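Local coordinates for DegV family protein (Thermus thermophilus, PDB 2DT8) that binds fatty acids such as palmitic acid, as a DegV family lipid-binding protein that also binds zinc, at residues A[39-45]-A[258-263]; A[159-165]-A[265-270]; A[171-177]-A[194-200]. All coordinates share one frame; numbering follows the deposited sequence.

Contact 1 of 3, residues A[39-45]-A[258-263]; sequences DWEEITP and NELGAV
D39 reaches from the loop after strand 35-38 to the first turn of helix 262-268. Its CB already lies against the V263 methyl CG2, and CG comes closer still to that methyl, 3.4 Å from D39 CG to V263 CG2. At the tip the two oxygens part company. OD1 takes the N-H of V263 in a hydrogen bond of 2.9 Å from V263 N to D39 OD1, the donor standing well above the carboxylate plane, 52° out of it, while OD2 rests on V263 CB and is hydrogen-bonded to the hydroxyl of S9. CG stands anti to the backbone N (chi1 -163°), which brings the carboxylate across the V263 side chain at about a right angle.

W40 leans against the CA of G261 near its rim, 3.4 Å from W40 NE1 to G261 CA; a CB on G261 would clash there. The carboxylate of D12 accepts from W40 NE1 on one oxygen and from G261 N on the other. Water 1 ties the loop to the helix start, accepting from A262 N and donating to I43 O. The methyl of A262 meets I43 in a tight pair, 3.5 Å from I43 CG2 to A262 CB, and the P45 ring rests against the carbonyl oxygen of L260. A carboxylate at the buried start of a helix would probably be favoured by the helix dipole.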
loop_
_atom_site.group_PDB
_atom_site.type_symbol
_atom_site.label_atom_id
_atom_site.label_comp_id
_atom_site.label_asym_id
_atom_site.label_seq_id
_atom_site.Cartn_x
_atom_site.Cartn_y
_atom_site.Cartn_z
ATOM N N ASP A 39 -5.983 -8.559 -9.729
ATOM C CA ASP A 39 -5.501 -8.582 -8.362
ATOM C C ASP A 39 -6.651 -8.947 -7.407
ATOM O O ASP A 39 -7.797 -8.574 -7.666
ATOM C CB ASP A 39 -5.040 -7.121 -8.087
ATOM C CG ASP A 39 -4.129 -6.949 -6.884
ATOM O OD1 ASP A 39 -3.540 -7.945 -6.400
ATOM O OD2 ASP A 39 -3.988 -5.777 -6.444
ATOM N N TRP A 40 -6.337 -9.692 -6.348
ATOM C CA TRP A 40 -7.295 -10.124 -5.319
ATOM C C TRP A 40 -8.408 -11.092 -5.723
ATOM O O TRP A 40 -8.675 -12.062 -5.010
ATOM C CB TRP A 40 -7.938 -8.904 -4.628
ATOM C CG TRP A 40 -7.002 -8.215 -3.649
ATOM C CD1 TRP A 40 -6.248 -7.101 -3.874
ATOM C CD2 TRP A 40 -6.704 -8.636 -2.312
ATOM N NE1 TRP A 40 -5.495 -6.801 -2.760
ATOM C CE2 TRP A 40 -5.746 -7.736 -1.790
ATOM C CE3 TRP A 40 -7.135 -9.704 -1.512
ATOM C CZ2 TRP A 40 -5.229 -7.855 -0.491
ATOM C CZ3 TRP A 40 -6.619 -9.822 -0.221
ATOM C CH2 TRP A 40 -5.671 -8.909 0.271
ATOM N N GLU A 41 -9.023 -10.938 -6.874
ATOM C CA GLU A 41 -10.165 -11.716 -7.344
ATOM C C GLU A 41 -9.847 -13.023 -8.037
ATOM O O GLU A 41 -10.589 -13.999 -7.905
ATOM C CB GLU A 41 -10.997 -10.887 -8.324
ATOM C CG GLU A 41 -11.490 -9.556 -7.819
ATOM C CD GLU A 41 -12.518 -9.751 -6.734
ATOM O OE1 GLU A 41 -13.637 -10.200 -7.063
ATOM O OE2 GLU A 41 -12.216 -9.458 -5.559
ATOM N N GLU A 42 -8.678 -13.112 -8.595
ATOM C CA GLU A 42 -8.273 -14.250 -9.389
ATOM C C GLU A 42 -6.919 -14.871 -9.139
ATOM O O GLU A 42 -6.584 -15.869 -9.773
ATOM C CB GLU A 42 -8.342 -13.880 -10.865
ATOM C CG GLU A 42 -9.681 -13.389 -11.344
ATOM C CD GLU A 42 -9.679 -13.204 -12.839
ATOM O OE1 GLU A 42 -8.921 -12.346 -13.336
ATOM O OE2 GLU A 42 -10.423 -13.932 -13.528
ATOM N N ILE A 43 -6.134 -14.258 -8.232
ATOM C CA ILE A 43 -4.830 -14.787 -7.895
ATOM C C ILE A 43 -4.431 -14.314 -6.503
ATOM O O ILE A 43 -4.981 -13.342 -6.001
ATOM C CB ILE A 43 -3.781 -14.343 -8.957
ATOM C CG1 ILE A 43 -2.472 -15.114 -8.744
ATOM C CG2 ILE A 43 -3.563 -12.822 -8.887
ATOM C CD1 ILE A 43 -1.588 -15.184 -9.956
ATOM N N THR A 44 -3.518 -15.140 -5.923
ATOM C CA THR A 44 -2.990 -14.852 -4.590
ATOM C C THR A 44 -1.465 -14.864 -4.566
ATOM O O THR A 44 -0.828 -15.420 -5.459
ATOM C CB THR A 44 -3.417 -15.922 -3.567
ATOM O OG1 THR A 44 -2.692 -17.131 -3.835
ATOM C CG2 THR A 44 -4.914 -16.209 -3.653
ATOM N N PRO A 45 -0.860 -14.232 -3.547
ATOM C CA PRO A 45 0.603 -14.225 -3.445
ATOM C C PRO A 45 1.146 -15.662 -3.363
ATOM O O PRO A 45 2.160 -15.991 -3.981
ATOM C CB PRO A 45 0.852 -13.454 -2.157
ATOM C CG PRO A 45 -0.276 -12.426 -2.191
ATOM C CD PRO A 45 -1.464 -13.254 -2.617
ATOM N N ASN A 258 -3.901 -7.297 7.222
ATOM C CA ASN A 258 -4.383 -7.882 5.980
ATOM C C ASN A 258 -3.203 -8.431 5.222
ATOM O O ASN A 258 -2.051 -8.050 5.456
ATOM C CB ASN A 258 -5.109 -6.845 5.099
ATOM C CG ASN A 258 -5.958 -7.493 3.993
ATOM O OD1 ASN A 258 -6.271 -8.685 4.046
ATOM N ND2 ASN A 258 -6.349 -6.700 3.006
ATOM N N GLU A 259 -3.497 -9.356 4.325
ATOM C CA GLU A 259 -2.469 -9.915 3.471
ATOM C C GLU A 259 -2.244 -8.892 2.356
ATOM O O GLU A 259 -3.138 -8.115 2.010
ATOM C CB GLU A 259 -2.948 -11.235 2.859
ATOM C CG GLU A 259 -1.923 -11.872 1.939
ATOM C CD GLU A 259 -2.310 -13.260 1.456
ATOM O OE1 GLU A 259 -3.500 -13.635 1.533
ATOM O OE2 GLU A 259 -1.403 -13.972 0.984
ATOM N N LEU A 260 -1.028 -8.882 1.823
ATOM C CA LEU A 260 -0.688 -8.029 0.696
ATOM C C LEU A 260 -1.434 -8.569 -0.516
ATOM O O LEU A 260 -1.713 -9.778 -0.601
ATOM C CB LEU A 260 0.802 -8.145 0.382
ATOM C CG LEU A 260 1.808 -7.514 1.333
ATOM C CD1 LEU A 260 3.210 -7.952 0.942
ATOM C CD2 LEU A 260 1.677 -6.000 1.253
ATOM N N GLY A 261 -1.757 -7.692 -1.452
ATOM C CA GLY A 261 -2.392 -8.154 -2.669
ATOM C C GLY A 261 -1.352 -8.822 -3.561
ATOM O O GLY A 261 -0.139 -8.649 -3.380
ATOM N N ALA A 262 -1.829 -9.586 -4.539
ATOM C CA ALA A 262 -0.944 -10.278 -5.463
ATOM C C ALA A 262 -0.080 -9.296 -6.249
ATOM O O ALA A 262 1.083 -9.584 -6.547
ATOM C CB ALA A 262 -1.762 -11.128 -6.412
ATOM N N VAL A 263 -0.629 -8.130 -6.591
ATOM C CA VAL A 263 0.165 -7.162 -7.344
ATOM C C VAL A 263 1.328 -6.631 -6.505
ATOM O O VAL A 263 2.469 -6.599 -6.974
ATOM C CB VAL A 263 -0.712 -6.011 -7.890
ATOM C CG1 VAL A 263 0.165 -4.869 -8.407
ATOM C CG2 VAL A 263 -1.577 -6.537 -9.039
HETATM O O HOH W 1 -4.408 -11.034 -4.484
#

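Contact 2 of 3, residues A[159-165]-A[265-270]; sequences VATLEFL and ASHTGP. With PLM (palmitic acid), chain C.
The carbonyl oxygen of T268 accepts from water 3, 2.8 Å from T268 O, which also gives to T161 O and accepts from L165 N. T268 O lies 3.0 Å from water 2, whose protons have more acceptors in reach than they can serve; water 2 accepts from T161 N. One direct bond crosses, from A160 N to P270 O at 3.2 Å, lying in the carbonyl plane. F164 carries the packing. Its CG, anti to the carbonyl carbon (chi1 -73°), sends the ring over G269, whose CA makes a CH-pi contact 3.9 Å from the centroid of the F164 ring; S266 O lies at the ring's edge, and P270 CD comes within 3.5 Å of F164 CE1. Here the start of helix 163-168 meets the end of helix 262-268, where G269 leaves helical geometry with positive phi, and a CB there would clash with F164 CD1. A leucine here, without the flat ring of F164, would probably leave the CA of G269 without its CH-pi partner and open a gap beside P270 CD. The H267 ring lies with one face on the palmitic acid chain, 3.5 Å from H267 CD2 to PLM C5, its NE2 hydrogen-bonded to T61, and T268 CG2 touches the same chain.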
loop_
_atom_site.group_PDB
_atom_site.type_symbol
_atom_site.label_atom_id
_atom_site.label_comp_id
_atom_site.label_asym_id
_atom_site.label_seq_id
_atom_site.Cartn_x
_atom_site.Cartn_y
_atom_site.Cartn_z
ATOM N N VAL A 159 11.634 -8.267 3.906
ATOM C CA VAL A 159 11.339 -9.229 2.846
ATOM C C VAL A 159 12.316 -10.395 2.952
ATOM O O VAL A 159 13.408 -10.241 3.498
ATOM C CB VAL A 159 11.496 -8.587 1.442
ATOM C CG1 VAL A 159 10.438 -7.518 1.232
ATOM C CG2 VAL A 159 12.883 -7.958 1.298
ATOM N N ALA A 160 11.929 -11.557 2.436
ATOM C CA ALA A 160 12.808 -12.724 2.493
ATOM C C ALA A 160 13.995 -12.547 1.558
ATOM O O ALA A 160 15.095 -13.014 1.849
ATOM C CB ALA A 160 12.032 -13.989 2.107
ATOM N N THR A 161 13.766 -11.877 0.433
ATOM C CA THR A 161 14.813 -11.645 -0.553
ATOM C C THR A 161 14.569 -10.327 -1.260
ATOM O O THR A 161 13.436 -9.849 -1.328
ATOM C CB THR A 161 14.844 -12.758 -1.637
ATOM O OG1 THR A 161 15.806 -12.413 -2.642
ATOM C CG2 THR A 161 13.480 -12.903 -2.320
ATOM N N LEU A 162 15.639 -9.733 -1.770
ATOM C CA LEU A 162 15.508 -8.488 -2.507
ATOM C C LEU A 162 15.316 -8.780 -4.000
ATOM O O LEU A 162 15.154 -7.867 -4.799
ATOM C CB LEU A 162 16.768 -7.628 -2.326
ATOM C CG LEU A 162 17.081 -7.116 -0.919
ATOM C CD1 LEU A 162 18.418 -6.386 -0.943
ATOM C CD2 LEU A 162 15.979 -6.192 -0.444
ATOM N N GLU A 163 15.283 -10.059 -4.367
ATOM C CA GLU A 163 15.181 -10.433 -5.776
ATOM C C GLU A 163 13.932 -9.985 -6.526
ATOM O O GLU A 163 14.015 -9.643 -7.714
ATOM C CB GLU A 163 15.362 -11.946 -5.933
ATOM C CG GLU A 163 15.600 -12.433 -7.371
ATOM C CD GLU A 163 16.890 -11.917 -7.993
ATOM O OE1 GLU A 163 17.825 -11.546 -7.254
ATOM O OE2 GLU A 163 16.963 -11.900 -9.242
ATOM N N PHE A 164 12.773 -9.995 -5.873
ATOM C CA PHE A 164 11.567 -9.555 -6.571
ATOM C C PHE A 164 11.578 -8.045 -6.782
ATOM O O PHE A 164 11.108 -7.543 -7.813
ATOM C CB PHE A 164 10.307 -9.988 -5.815
ATOM C CG PHE A 164 10.024 -11.467 -5.917
ATOM C CD1 PHE A 164 10.847 -12.397 -5.287
ATOM C CD2 PHE A 164 8.939 -11.925 -6.645
ATOM C CE1 PHE A 164 10.585 -13.762 -5.384
ATOM C CE2 PHE A 164 8.673 -13.290 -6.747
ATOM C CZ PHE A 164 9.499 -14.211 -6.114
ATOM N N LEU A 165 12.119 -7.320 -5.810
ATOM C CA LEU A 165 12.214 -5.873 -5.921
ATOM C C LEU A 165 13.179 -5.533 -7.059
ATOM O O LEU A 165 12.942 -4.642 -7.865
ATOM C CB LEU A 165 12.663 -5.273 -4.591
ATOM C CG LEU A 165 11.563 -5.152 -3.532
ATOM C CD1 LEU A 165 12.173 -4.821 -2.189
ATOM C CD2 LEU A 165 10.578 -4.083 -3.951
ATOM N N ALA A 265 2.636 -8.083 -3.813
ATOM C CA ALA A 265 3.487 -9.224 -3.488
ATOM C C ALA A 265 4.385 -9.649 -4.650
ATOM O O ALA A 265 5.455 -10.224 -4.427
ATOM C CB ALA A 265 2.634 -10.402 -3.037
ATOM N N SER A 266 3.949 -9.386 -5.880
ATOM C CA SER A 266 4.741 -9.727 -7.071
ATOM C C SER A 266 6.058 -8.948 -7.088
ATOM O O SER A 266 7.027 -9.352 -7.743
ATOM C CB SER A 266 3.968 -9.398 -8.354
ATOM O OG SER A 266 2.887 -10.296 -8.559
ATOM N N HIS A 267 6.077 -7.823 -6.374
ATOM C CA HIS A 267 7.272 -6.992 -6.288
ATOM C C HIS A 267 8.039 -7.149 -4.988
ATOM O O HIS A 267 9.263 -7.093 -4.982
ATOM C CB HIS A 267 6.898 -5.535 -6.505
ATOM C CG HIS A 267 6.427 -5.265 -7.891
ATOM N ND1 HIS A 267 7.293 -5.000 -8.937
ATOM C CD2 HIS A 267 5.190 -5.326 -8.438
ATOM C CE1 HIS A 267 6.608 -4.914 -10.059
ATOM N NE2 HIS A 267 5.325 -5.109 -9.785
ATOM N N THR A 268 7.343 -7.347 -3.875
ATOM C CA THR A 268 8.060 -7.517 -2.607
ATOM C C THR A 268 8.605 -8.935 -2.446
ATOM O O THR A 268 9.704 -9.138 -1.916
ATOM C CB THR A 268 7.167 -7.187 -1.398
ATOM O OG1 THR A 268 6.054 -8.087 -1.369
ATOM C CG2 THR A 268 6.649 -5.747 -1.476
ATOM N N GLY A 269 7.832 -9.916 -2.900
ATOM C CA GLY A 269 8.268 -11.293 -2.807
ATOM C C GLY A 269 7.766 -12.008 -1.570
ATOM O O GLY A 269 7.004 -11.443 -0.786
ATOM N N PRO A 270 8.181 -13.263 -1.365
ATOM C CA PRO A 270 7.751 -14.043 -0.202
ATOM C C PRO A 270 8.309 -13.531 1.121
ATOM O O PRO A 270 9.301 -12.795 1.155
ATOM C CB PRO A 270 8.242 -15.455 -0.532
ATOM C CG PRO A 270 9.464 -15.207 -1.352
ATOM C CD PRO A 270 9.052 -14.058 -2.250
HETATM C C1 PLM C . 2.095 -1.797 -11.844
HETATM O O1 PLM C . 1.960 -0.531 -12.244
HETATM O O2 PLM C . 2.312 -2.664 -12.663
HETATM C C2 PLM C . 1.981 -2.139 -10.372
HETATM C C3 PLM C . 3.338 -1.905 -9.699
HETATM C C4 PLM C . 3.269 -2.290 -8.220
HETATM C C5 PLM C . 4.621 -2.006 -7.568
HETATM C C6 PLM C . 4.556 -2.289 -6.068
HETATM C C7 PLM C . 5.923 -2.038 -5.464
HETATM C C8 PLM C . 5.842 -2.111 -3.957
HETATM C C9 PLM C . 7.132 -1.530 -3.385
HETATM C CA PLM C . 7.381 -2.096 -2.001
HETATM C CB PLM C . 6.611 -1.249 -1.004
HETATM C CC PLM C . 5.457 -2.067 -0.451
HETATM C CD PLM C . 5.562 -2.103 1.062
HETATM C CE PLM C . 4.515 -3.071 1.607
HETATM C CF PLM C . 4.676 -3.208 3.128
HETATM C CG PLM C . 4.051 -1.998 3.823
HETATM O O HOH W 2 10.965 -11.521 -0.677
HETATM O O HOH W 3 12.092 -8.723 -3.227
HETATM O O HOH W 4 9.232 -8.841 -9.354
HETATM O O HOH W 5 9.944 -4.580 -8.155
#

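Contact 3 of 3, residues A[171-177]-A[194-200]; sequences IGGAQAF and RVEAAGR
F177 stands between two residues of strand 194-201, one on each face of its ring. The methyl of A197 presses on one face, with A197 CB 3.4 Å from F177 CZ. Over the opposite face runs the aliphatic part of R200, whose CG makes a CH-pi contact 3.7 Å from the centroid of the F177 ring. The R200 chain bends at chi3 (-62°), and its guanidinium plane is nearly parallel to the ring, but the group lies obliquely to it; G199 O also approaches obliquely, 3.3 Å from F177 CE2. L162, P186 and L188 touch the phenylalanine as well, making this the closely packed part of the contact.

The other tight point is backbone. G173 N gives its proton to V195 O at 2.7 Å, the donor tilted from the carbonyl plane, and both G172 and G173 lie so near the strand that a CB on either would clash, against V195 O and E196 OE1 respectively. Next to them V195 sets its CG1 methyl against I171 O and, more distantly, A174 CB.

The solvent side is the charged rim, where R194 and R200 are both exposed. R194 holds its chain extended and lays one face of its guanidinium over the glycines, with R194 NH2 3.5 Å from G172 C. Its NE meets E196 OE2 at 2.9 Å in a salt bridge within the strand, though as a hydrogen bond this is weak. The E196 chain, bent at chi2, also brings OE1 over the CA of G173.

The strand pairs antiparallel with strand 185-191 in a two-stranded hairpin, and A198 and G199 both face V187 in a classic beta bulge. A glycine-rich turn running into a short 3-10 segment packs across this bulged hairpin, beside the palmitic acid that V195 touches.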
loop_
_atom_site.group_PDB
_atom_site.type_symbol
_atom_site.label_atom_id
_atom_site.label_comp_id
_atom_site.label_asym_id
_atom_site.label_seq_id
_atom_site.Cartn_x
_atom_site.Cartn_y
_atom_site.Cartn_z
ATOM N N ILE A 171 13.011 -1.747 -6.582
ATOM C CA ILE A 171 13.931 -1.831 -5.452
ATOM C C ILE A 171 14.404 -0.475 -4.899
ATOM O O ILE A 171 14.711 -0.363 -3.713
ATOM C CB ILE A 171 15.144 -2.714 -5.823
ATOM C CG1 ILE A 171 15.903 -3.125 -4.559
ATOM C CG2 ILE A 171 16.034 -1.983 -6.823
ATOM C CD1 ILE A 171 16.915 -4.235 -4.815
ATOM N N GLY A 172 14.462 0.548 -5.751
ATOM C CA GLY A 172 14.883 1.865 -5.301
ATOM C C GLY A 172 16.172 1.856 -4.493
ATOM O O GLY A 172 17.160 1.248 -4.898
ATOM N N GLY A 173 16.165 2.549 -3.355
ATOM C CA GLY A 173 17.344 2.630 -2.506
ATOM C C GLY A 173 17.765 1.331 -1.847
ATOM O O GLY A 173 18.854 1.239 -1.279
ATOM N N ALA A 174 16.905 0.317 -1.887
ATOM C CA ALA A 174 17.253 -0.963 -1.281
ATOM C C ALA A 174 18.351 -1.637 -2.094
ATOM O O ALA A 174 18.893 -2.664 -1.701
ATOM C CB ALA A 174 16.023 -1.869 -1.201
ATOM N N GLN A 175 18.675 -1.050 -3.239
ATOM C CA GLN A 175 19.725 -1.611 -4.073
ATOM C C GLN A 175 21.054 -1.578 -3.326
ATOM O O GLN A 175 21.947 -2.374 -3.605
ATOM C CB GLN A 175 19.858 -0.813 -5.356
ATOM C CG GLN A 175 20.862 -1.388 -6.321
ATOM C CD GLN A 175 20.190 -1.859 -7.578
ATOM O OE1 GLN A 175 19.859 -3.036 -7.723
ATOM N NE2 GLN A 175 19.942 -0.927 -8.488
ATOM N N ALA A 176 21.176 -0.654 -2.377
ATOM C CA ALA A 176 22.402 -0.524 -1.595
ATOM C C ALA A 176 22.662 -1.788 -0.780
ATOM O O ALA A 176 23.789 -2.045 -0.364
ATOM C CB ALA A 176 22.309 0.689 -0.666
ATOM N N PHE A 177 21.619 -2.581 -0.548
ATOM C CA PHE A 177 21.781 -3.808 0.224
ATOM C C PHE A 177 22.141 -5.009 -0.637
ATOM O O PHE A 177 22.564 -6.034 -0.114
ATOM C CB PHE A 177 20.504 -4.139 1.008
ATOM C CG PHE A 177 20.225 -3.212 2.161
ATOM C CD1 PHE A 177 21.243 -2.446 2.728
ATOM C CD2 PHE A 177 18.946 -3.130 2.703
ATOM C CE1 PHE A 177 20.989 -1.611 3.818
ATOM C CE2 PHE A 177 18.681 -2.300 3.794
ATOM C CZ PHE A 177 19.707 -1.538 4.351
ATOM N N ARG A 194 9.263 6.320 -2.956
ATOM C CA ARG A 194 10.281 5.412 -3.474
ATOM C C ARG A 194 10.837 4.551 -2.338
ATOM O O ARG A 194 11.049 5.038 -1.230
ATOM C CB ARG A 194 11.405 6.246 -4.111
ATOM C CG ARG A 194 12.707 5.520 -4.431
ATOM C CD ARG A 194 13.754 6.546 -4.898
ATOM N NE ARG A 194 15.132 6.053 -4.864
ATOM C CZ ARG A 194 15.735 5.409 -5.858
ATOM N NH1 ARG A 194 15.090 5.166 -6.990
ATOM N NH2 ARG A 194 16.993 5.005 -5.717
ATOM N N VAL A 195 11.083 3.276 -2.617
ATOM C CA VAL A 195 11.627 2.383 -1.602
ATOM C C VAL A 195 13.038 2.839 -1.227
ATOM O O VAL A 195 13.826 3.228 -2.092
ATOM C CB VAL A 195 11.669 0.926 -2.116
ATOM C CG1 VAL A 195 12.416 0.033 -1.123
ATOM C CG2 VAL A 195 10.238 0.417 -2.316
ATOM N N GLU A 196 13.342 2.798 0.064
ATOM C CA GLU A 196 14.657 3.189 0.554
ATOM C C GLU A 196 15.090 2.234 1.648
ATOM O O GLU A 196 14.261 1.562 2.267
ATOM C CB GLU A 196 14.635 4.616 1.110
ATOM C CG GLU A 196 14.275 5.716 0.103
ATOM C CD GLU A 196 15.298 5.889 -1.018
ATOM O OE1 GLU A 196 16.411 5.333 -0.922
ATOM O OE2 GLU A 196 14.980 6.603 -1.999
ATOM N N ALA A 197 16.390 2.173 1.890
ATOM C CA ALA A 197 16.932 1.296 2.916
ATOM C C ALA A 197 16.724 1.919 4.290
ATOM O O ALA A 197 16.790 3.144 4.444
ATOM C CB ALA A 197 18.419 1.063 2.662
ATOM N N ALA A 198 16.474 1.070 5.286
ATOM C CA ALA A 198 16.257 1.521 6.651
ATOM C C ALA A 198 16.869 0.571 7.677
ATOM O O ALA A 198 16.262 0.299 8.716
ATOM C CB ALA A 198 14.768 1.679 6.922
ATOM N N GLY A 199 18.042 0.037 7.369
ATOM C CA GLY A 199 18.721 -0.837 8.313
ATOM C C GLY A 199 18.767 -2.311 7.962
ATOM O O GLY A 199 18.095 -2.771 7.039
ATOM N N ARG A 200 19.582 -3.050 8.711
ATOM C CA ARG A 200 19.758 -4.488 8.538
ATOM C C ARG A 200 19.970 -5.097 9.920
ATOM O O ARG A 200 20.550 -4.462 10.794
ATOM C CB ARG A 200 20.978 -4.785 7.670
ATOM C CG ARG A 200 20.829 -4.374 6.227
ATOM C CD ARG A 200 22.167 -4.456 5.523
ATOM N NE ARG A 200 23.132 -3.541 6.124
ATOM C CZ ARG A 200 24.402 -3.442 5.746
ATOM N NH1 ARG A 200 24.860 -4.204 4.766
ATOM N NH2 ARG A 200 25.211 -2.582 6.351
#

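How the contacts relate
Contacts 1 and 2 share helix 262-268, the first at its N-terminal start and the second at its C-terminal end; their centres lie 14 Å apart, and they touch where P45 packs on A265 and L260 on T268. Contact 3 adjoins contact 2, at 12 Å between centres, through L162 against F177 and L165 against I171, but stays about 11 Å from contact 1 at the nearest atoms. Along the chain the segments of contacts 1 and 2 alternate, whereas contact 3 is nested inside the loops closed by both. V263, H267, T268 and V195 all touch palmitic acid, so the three contacts together follow the lipid, consistent with a binding site built from distant parts of the sequence.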